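Ribose-phosphate pyrophosphokinase (Mycobacterium smegmatis, PDB 5MP7) probably makes phosphoribosyl pyrophosphate (PRPP) by transferring the pyrophosphoryl group of ATP to the 1-hydroxyl of ribose 5-phosphate, with magnesium as cofactor. Local coordinates at residues 56-65 with 77-85; 91-100 with 124-135. One frame throughout, in Å; residues are numbered along the deposited sequence.

Interaction 1: 56-65 with 77-85; sequences VRGCDAFVLQ and EQLIMIDAL
V63 of strand 60-64 packs its two methyl groups against M81, I82 and L85 of the helix that follows it in the chain. Strand and helix are the first two elements of a beta-alpha-beta unit in the parallel sheet of the N-terminal domain, and the axes of strand 60-64 and helix segment 77-85 run nearly antiparallel (165°), 9.4 Å apart at closest approach. The tight part centres on L85. Its CD1 lies 3.5 Å from V63 CG2 and also meets A61 CB, while CD2 turns the other way, to V56 CB at 4.0 Å, so that one leucine spans the strand and the loop before it. V63 reaches both neighbours because CG1 is anti to its backbone N (chi1 -175°): CG1 touches the CE methyl of M81 at 4.1 Å and CG2 is left for L85. Beyond V56 the contact thins out. The type II turn from V56 to C59 carries R57, solvent-exposed and directed away from the helix.

At the other end the contact becomes polar but stays buried. Q78 and Q65 slide past each other in opposite senses, their amide planes 64° apart, and Q78 NE2 gives a weak bond to V63 O (3.2 Å) besides one to I96 O of the next strand. E77, whose OE2 is held in a salt bridge by R18, uses OE1 to accept Q65 NE2 at 2.9 Å, with the donor on the anti side and amide and carboxylate nearly coplanar.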
# COMPACT_ATOMS: atom_id res chain seq x y z
N VAL A 56 8.93 60.37 -8.82
CA VAL A 56 9.59 60.98 -7.66
C VAL A 56 10.87 61.71 -8.01
O VAL A 56 11.53 62.27 -7.16
CB VAL A 56 9.86 59.92 -6.59
CG1 VAL A 56 8.57 59.26 -6.16
CG2 VAL A 56 10.84 58.87 -7.06
N ARG A 57 11.23 61.72 -9.28
CA ARG A 57 12.44 62.37 -9.77
C ARG A 57 12.45 63.85 -9.42
O ARG A 57 11.46 64.54 -9.61
CB ARG A 57 12.52 62.06 -11.28
CG ARG A 57 13.70 62.64 -12.00
CD ARG A 57 13.66 62.38 -13.49
NE ARG A 57 14.43 61.19 -13.83
CZ ARG A 57 13.90 59.99 -14.00
NH1 ARG A 57 12.58 59.77 -13.87
NH2 ARG A 57 14.70 58.98 -14.31
N GLY A 58 13.53 64.31 -8.79
CA GLY A 58 13.74 65.72 -8.48
C GLY A 58 13.05 66.31 -7.27
O GLY A 58 13.22 67.49 -6.98
N CYS A 59 12.35 65.48 -6.49
CA CYS A 59 11.57 65.95 -5.36
C CYS A 59 12.39 66.13 -4.07
O CYS A 59 13.46 65.58 -3.88
CB CYS A 59 10.41 64.99 -5.09
SG CYS A 59 10.87 63.42 -4.27
N ASP A 60 11.84 66.95 -3.19
CA ASP A 60 12.27 67.04 -1.81
C ASP A 60 11.34 66.10 -1.05
O ASP A 60 10.16 66.38 -0.91
CB ASP A 60 12.15 68.47 -1.31
CG ASP A 60 13.16 69.41 -1.96
OD1 ASP A 60 13.31 69.44 -3.21
OD2 ASP A 60 13.81 70.16 -1.22
N ALA A 61 11.86 64.95 -0.63
CA ALA A 61 11.05 63.88 -0.11
C ALA A 61 11.13 63.86 1.39
O ALA A 61 12.21 64.06 1.96
CB ALA A 61 11.52 62.55 -0.64
N PHE A 62 9.97 63.65 2.02
CA PHE A 62 9.87 63.48 3.46
C PHE A 62 9.23 62.13 3.72
O PHE A 62 8.10 61.87 3.29
CB PHE A 62 9.07 64.62 4.05
CG PHE A 62 9.75 65.93 3.90
CD1 PHE A 62 9.68 66.64 2.71
CD2 PHE A 62 10.51 66.45 4.92
CE1 PHE A 62 10.36 67.85 2.55
CE2 PHE A 62 11.19 67.67 4.77
CZ PHE A 62 11.08 68.38 3.59
N VAL A 63 9.96 61.23 4.35
CA VAL A 63 9.51 59.85 4.49
C VAL A 63 9.14 59.65 5.93
O VAL A 63 9.99 59.56 6.76
CB VAL A 63 10.62 58.87 4.14
CG1 VAL A 63 10.09 57.45 4.17
CG2 VAL A 63 11.15 59.22 2.77
N LEU A 64 7.84 59.57 6.20
CA LEU A 64 7.31 59.53 7.54
C LEU A 64 7.00 58.11 7.94
O LEU A 64 6.19 57.46 7.34
CB LEU A 64 6.06 60.40 7.60
CG LEU A 64 5.17 60.37 8.85
CD1 LEU A 64 5.89 60.67 10.14
CD2 LEU A 64 4.07 61.41 8.64
N GLN A 65 7.65 57.63 8.98
CA GLN A 65 7.35 56.33 9.52
C GLN A 65 7.41 56.37 11.06
O GLN A 65 8.46 56.70 11.65
CB GLN A 65 8.35 55.29 8.97
CG GLN A 65 8.11 53.86 9.43
CD GLN A 65 6.93 53.20 8.70
OE1 GLN A 65 5.79 53.65 8.77
NE2 GLN A 65 7.21 52.12 8.00
N GLU A 77 10.99 48.90 6.39
CA GLU A 77 10.15 49.55 5.40
C GLU A 77 10.64 50.96 5.09
O GLU A 77 10.66 51.35 3.94
CB GLU A 77 8.67 49.55 5.84
CG GLU A 77 7.74 50.25 4.84
CD GLU A 77 6.24 50.02 5.10
OE1 GLU A 77 5.62 50.72 5.95
OE2 GLU A 77 5.66 49.14 4.39
N GLN A 78 11.00 51.72 6.12
CA GLN A 78 11.54 53.05 5.93
C GLN A 78 12.85 53.04 5.16
O GLN A 78 13.03 53.84 4.25
CB GLN A 78 11.71 53.74 7.28
CG GLN A 78 12.12 55.19 7.17
CD GLN A 78 11.88 55.96 8.45
OE1 GLN A 78 12.14 55.44 9.52
NE2 GLN A 78 11.32 57.15 8.35
N LEU A 79 13.76 52.13 5.51
CA LEU A 79 15.02 52.01 4.77
C LEU A 79 14.82 51.63 3.31
O LEU A 79 15.52 52.16 2.45
CB LEU A 79 15.96 50.97 5.40
CG LEU A 79 16.43 51.29 6.81
CD1 LEU A 79 17.10 50.08 7.41
CD2 LEU A 79 17.36 52.48 6.82
N ILE A 80 13.87 50.73 3.05
CA ILE A 80 13.55 50.31 1.67
C ILE A 80 12.97 51.49 0.85
O ILE A 80 13.37 51.68 -0.28
CB ILE A 80 12.64 49.10 1.67
CG1 ILE A 80 13.46 47.88 2.05
CG2 ILE A 80 12.03 48.82 0.32
CD1 ILE A 80 12.61 46.74 2.60
N MET A 81 12.09 52.28 1.44
CA MET A 81 11.56 53.47 0.79
C MET A 81 12.63 54.49 0.49
O MET A 81 12.61 55.14 -0.55
CB MET A 81 10.48 54.14 1.65
CG MET A 81 9.14 53.43 1.55
SD MET A 81 7.88 53.87 2.78
CE MET A 81 7.29 55.39 2.09
N ILE A 82 13.55 54.69 1.42
CA ILE A 82 14.65 55.61 1.20
C ILE A 82 15.59 55.14 0.06
O ILE A 82 15.99 55.96 -0.75
CB ILE A 82 15.40 55.88 2.52
CG1 ILE A 82 14.51 56.69 3.44
CG2 ILE A 82 16.70 56.65 2.28
CD1 ILE A 82 14.90 56.60 4.88
N ASP A 83 15.89 53.83 -0.01
CA ASP A 83 16.63 53.22 -1.14
C ASP A 83 15.95 53.51 -2.46
O ASP A 83 16.60 53.84 -3.46
CB ASP A 83 16.79 51.69 -0.93
CG ASP A 83 17.52 50.90 -2.16
OD1 ASP A 83 16.91 50.69 -3.25
OD2 ASP A 83 18.68 50.42 -2.02
N ALA A 84 14.64 53.33 -2.49
CA ALA A 84 13.90 53.54 -3.72
C ALA A 84 13.93 55.00 -4.17
O ALA A 84 14.03 55.28 -5.36
CB ALA A 84 12.48 53.04 -3.55
N LEU A 85 13.83 55.93 -3.23
CA LEU A 85 13.92 57.34 -3.57
C LEU A 85 15.32 57.71 -4.02
O LEU A 85 15.50 58.53 -4.91
CB LEU A 85 13.55 58.21 -2.38
CG LEU A 85 12.09 58.17 -1.98
CD1 LEU A 85 11.91 58.72 -0.57
CD2 LEU A 85 11.21 58.95 -2.92

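Interaction 2: 91-100 with 124-135; sequences KRITAILPFY and LKTAGADRIVSV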
# COMPACT_ATOMS: atom_id res chain seq x y z
N LYS A 91 15.95 64.46 -5.06
CA LYS A 91 16.99 65.47 -4.87
C LYS A 91 17.49 65.48 -3.42
O LYS A 91 18.67 65.41 -3.17
CB LYS A 91 16.45 66.84 -5.30
CG LYS A 91 17.49 67.91 -5.41
CD LYS A 91 16.90 69.15 -6.03
CE LYS A 91 16.94 69.18 -7.54
NZ LYS A 91 15.84 70.09 -7.96
N ARG A 92 16.56 65.50 -2.47
CA ARG A 92 16.85 65.55 -1.03
C ARG A 92 15.90 64.58 -0.32
O ARG A 92 14.71 64.58 -0.62
CB ARG A 92 16.57 66.95 -0.54
CG ARG A 92 17.71 67.91 -0.66
CD ARG A 92 17.23 69.38 -0.52
NE ARG A 92 17.99 70.20 -1.47
CZ ARG A 92 17.52 70.88 -2.53
NH1 ARG A 92 16.23 70.94 -2.82
NH2 ARG A 92 18.39 71.55 -3.30
N ILE A 93 16.41 63.81 0.63
CA ILE A 93 15.60 62.85 1.39
C ILE A 93 15.72 63.13 2.89
O ILE A 93 16.80 63.05 3.46
CB ILE A 93 16.04 61.41 1.12
CG1 ILE A 93 15.98 61.16 -0.36
CG2 ILE A 93 15.12 60.42 1.84
CD1 ILE A 93 16.67 59.89 -0.77
N THR A 94 14.61 63.44 3.53
CA THR A 94 14.57 63.59 4.97
C THR A 94 13.75 62.44 5.58
O THR A 94 12.64 62.22 5.19
CB THR A 94 13.91 64.93 5.35
OG1 THR A 94 14.62 66.02 4.72
CG2 THR A 94 13.91 65.11 6.83
N ALA A 95 14.33 61.70 6.52
CA ALA A 95 13.63 60.68 7.25
C ALA A 95 13.02 61.29 8.51
O ALA A 95 13.68 62.00 9.27
CB ALA A 95 14.57 59.57 7.65
N ILE A 96 11.75 61.03 8.73
CA ILE A 96 11.07 61.50 9.91
C ILE A 96 10.74 60.28 10.77
O ILE A 96 10.02 59.39 10.34
CB ILE A 96 9.79 62.22 9.52
CG1 ILE A 96 10.15 63.50 8.79
CG2 ILE A 96 8.99 62.57 10.75
CD1 ILE A 96 8.98 64.06 8.05
N LEU A 97 11.29 60.25 11.97
CA LEU A 97 11.06 59.14 12.88
C LEU A 97 10.53 59.70 14.19
O LEU A 97 11.30 60.01 15.05
CB LEU A 97 12.35 58.39 13.13
CG LEU A 97 12.91 57.71 11.88
CD1 LEU A 97 13.85 58.64 11.18
CD2 LEU A 97 13.68 56.45 12.25
N PRO A 98 9.20 59.88 14.33
CA PRO A 98 8.69 60.59 15.49
C PRO A 98 9.12 59.93 16.79
O PRO A 98 9.47 60.63 17.72
CB PRO A 98 7.18 60.51 15.30
CG PRO A 98 6.98 60.36 13.84
CD PRO A 98 8.13 59.53 13.37
N PHE A 99 9.12 58.61 16.84
CA PHE A 99 9.74 57.86 17.93
C PHE A 99 10.97 57.15 17.36
O PHE A 99 10.86 56.31 16.46
CB PHE A 99 8.71 56.87 18.47
CG PHE A 99 9.25 55.88 19.46
CD1 PHE A 99 9.30 56.20 20.81
CD2 PHE A 99 9.65 54.60 19.06
CE1 PHE A 99 9.74 55.29 21.74
CE2 PHE A 99 10.10 53.69 19.98
CZ PHE A 99 10.16 54.03 21.33
N TYR A 100 12.15 57.54 17.84
CA TYR A 100 13.41 57.03 17.29
C TYR A 100 13.66 55.62 17.80
O TYR A 100 13.82 55.40 19.00
CB TYR A 100 14.53 57.97 17.68
CG TYR A 100 15.84 57.72 16.99
CD1 TYR A 100 16.72 56.72 17.43
CD2 TYR A 100 16.28 58.55 15.96
CE1 TYR A 100 17.96 56.54 16.84
CE2 TYR A 100 17.53 58.36 15.35
CZ TYR A 100 18.37 57.37 15.81
OH TYR A 100 19.59 57.15 15.26
N LEU A 124 20.34 54.53 8.19
CA LEU A 124 19.59 55.58 7.49
C LEU A 124 20.47 56.37 6.54
O LEU A 124 20.03 56.74 5.46
CB LEU A 124 18.92 56.56 8.47
CG LEU A 124 17.74 55.98 9.27
CD1 LEU A 124 17.45 56.77 10.55
CD2 LEU A 124 16.49 55.95 8.42
N LYS A 125 21.71 56.66 6.96
CA LYS A 125 22.69 57.33 6.09
C LYS A 125 23.07 56.49 4.86
O LYS A 125 23.11 57.00 3.75
CB LYS A 125 23.98 57.63 6.87
CG LYS A 125 25.04 58.45 6.15
CD LYS A 125 24.50 59.84 5.94
CE LYS A 125 25.41 60.75 5.14
NZ LYS A 125 24.60 61.95 4.74
N THR A 126 23.36 55.22 5.07
CA THR A 126 23.67 54.31 4.02
C THR A 126 22.50 54.12 3.01
O THR A 126 22.72 54.02 1.80
CB THR A 126 24.01 52.95 4.62
OG1 THR A 126 25.12 53.07 5.50
CG2 THR A 126 24.35 51.92 3.56
N ALA A 127 21.26 54.06 3.50
CA ALA A 127 20.09 53.97 2.64
C ALA A 127 19.93 55.17 1.72
O ALA A 127 19.32 55.06 0.67
CB ALA A 127 18.84 53.78 3.47
N GLY A 128 20.44 56.33 2.13
CA GLY A 128 20.39 57.57 1.34
C GLY A 128 19.80 58.79 2.03
O GLY A 128 19.58 59.80 1.38
N ALA A 129 19.51 58.73 3.32
CA ALA A 129 18.91 59.88 3.99
C ALA A 129 19.93 61.00 4.18
O ALA A 129 21.06 60.77 4.55
CB ALA A 129 18.33 59.48 5.33
N ASP A 130 19.49 62.21 3.94
CA ASP A 130 20.28 63.41 4.12
C ASP A 130 19.99 64.12 5.44
O ASP A 130 20.81 64.87 5.93
CB ASP A 130 20.02 64.33 2.92
CG ASP A 130 20.33 63.62 1.55
OD1 ASP A 130 21.52 63.17 1.39
OD2 ASP A 130 19.40 63.52 0.66
N ARG A 131 18.84 63.87 6.04
CA ARG A 131 18.43 64.55 7.25
C ARG A 131 17.54 63.60 8.06
O ARG A 131 16.90 62.73 7.51
CB ARG A 131 17.65 65.77 6.86
CG ARG A 131 17.12 66.57 8.02
CD ARG A 131 16.28 67.74 7.61
NE ARG A 131 17.12 68.80 7.05
CZ ARG A 131 17.47 68.93 5.77
NH1 ARG A 131 17.00 68.10 4.83
NH2 ARG A 131 18.25 69.96 5.41
N ILE A 132 17.57 63.74 9.38
CA ILE A 132 16.69 63.02 10.29
C ILE A 132 15.92 64.04 11.13
O ILE A 132 16.48 65.00 11.63
CB ILE A 132 17.48 62.10 11.20
CG1 ILE A 132 18.07 60.97 10.40
CG2 ILE A 132 16.60 61.52 12.28
CD1 ILE A 132 19.01 60.10 11.22
N VAL A 133 14.62 63.83 11.26
CA VAL A 133 13.76 64.63 12.12
C VAL A 133 13.14 63.68 13.14
O VAL A 133 12.56 62.65 12.78
CB VAL A 133 12.63 65.24 11.34
CG1 VAL A 133 11.65 65.92 12.27
CG2 VAL A 133 13.18 66.24 10.34
N SER A 134 13.24 64.03 14.42
CA SER A 134 12.70 63.21 15.49
C SER A 134 12.13 64.06 16.59
O SER A 134 12.40 65.26 16.68
CB SER A 134 13.80 62.30 15.99
OG SER A 134 13.27 61.13 16.58
N VAL A 135 11.33 63.45 17.45
CA VAL A 135 10.71 64.17 18.54
C VAL A 135 11.18 63.57 19.84
O VAL A 135 11.01 62.37 20.04
CB VAL A 135 9.16 64.08 18.48
CG1 VAL A 135 8.52 64.94 19.59
CG2 VAL A 135 8.64 64.52 17.11
O HOH W 1 12.23 59.69 19.55
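I93 and D130 open the backbone pairing of strands 92-97 and 131-135. I93 O accepts D130 N at 2.9 Å, and in return the anti lone pair of D130 OD2 takes I93 N at 3.0 Å. Backbone bonds of the parallel pairing then alternate: A95 N to R131 O, V133 N to A95 O, and L97 N to V133 O, the last almost straight on to the carbonyl (C=O...N 179°). S134 OG donates to L97 O at 2.7 Å, nearly in line with the carbonyl; a water joins Y100 N to V135 O.

These strands are joined through helix 116-127 as a beta-alpha-beta crossover, and the helix closes in a Schellman motif at G128.

On the face of A95, L97 and I132, toward helix 116-127, the contacts are apolar. L97 and L124 meet tip to tip, CD1 to CD1 at 4.1 Å, L97 CD1 also touches I132 CG2, and A95 CB faces L124 CD2.

On the face of T94, I96, R131 and V133, R131 crosses T94: its chain, bent at chi3 (-73°), runs over T94 CG2, with CD at 3.6 Å, and curls back so that NH1 donates to T94 OG1 at 3.2 Å, nearly in the guanidinium plane.

Overall arrangement
Interactions 1 and 2 belong to successive beta-alpha-beta units that share strand 92-97, with their centres about 9 Å apart. Strands 60-64 and 92-97 are direct neighbours in the sheet: A61 N lies 2.9 Å from R92 O and A61 O 2.9 Å from T94 N, both probable hydrogen bonds. Q78 of helix 71-87 packs on strand 92-97, its OE1 3.3 Å from L97 CD2. Both contacts touch the second subunit. Interaction 2 ends nearer the predicted active site, with the side chain of Y100 about 7 Å from that of H138, a predicted magnesium ligand, and about 9 Å from that of Q105 of the predicted ATP site; in interaction 1, the side chain of E77 lies about 11 Å from G46, of the predicted ATP site.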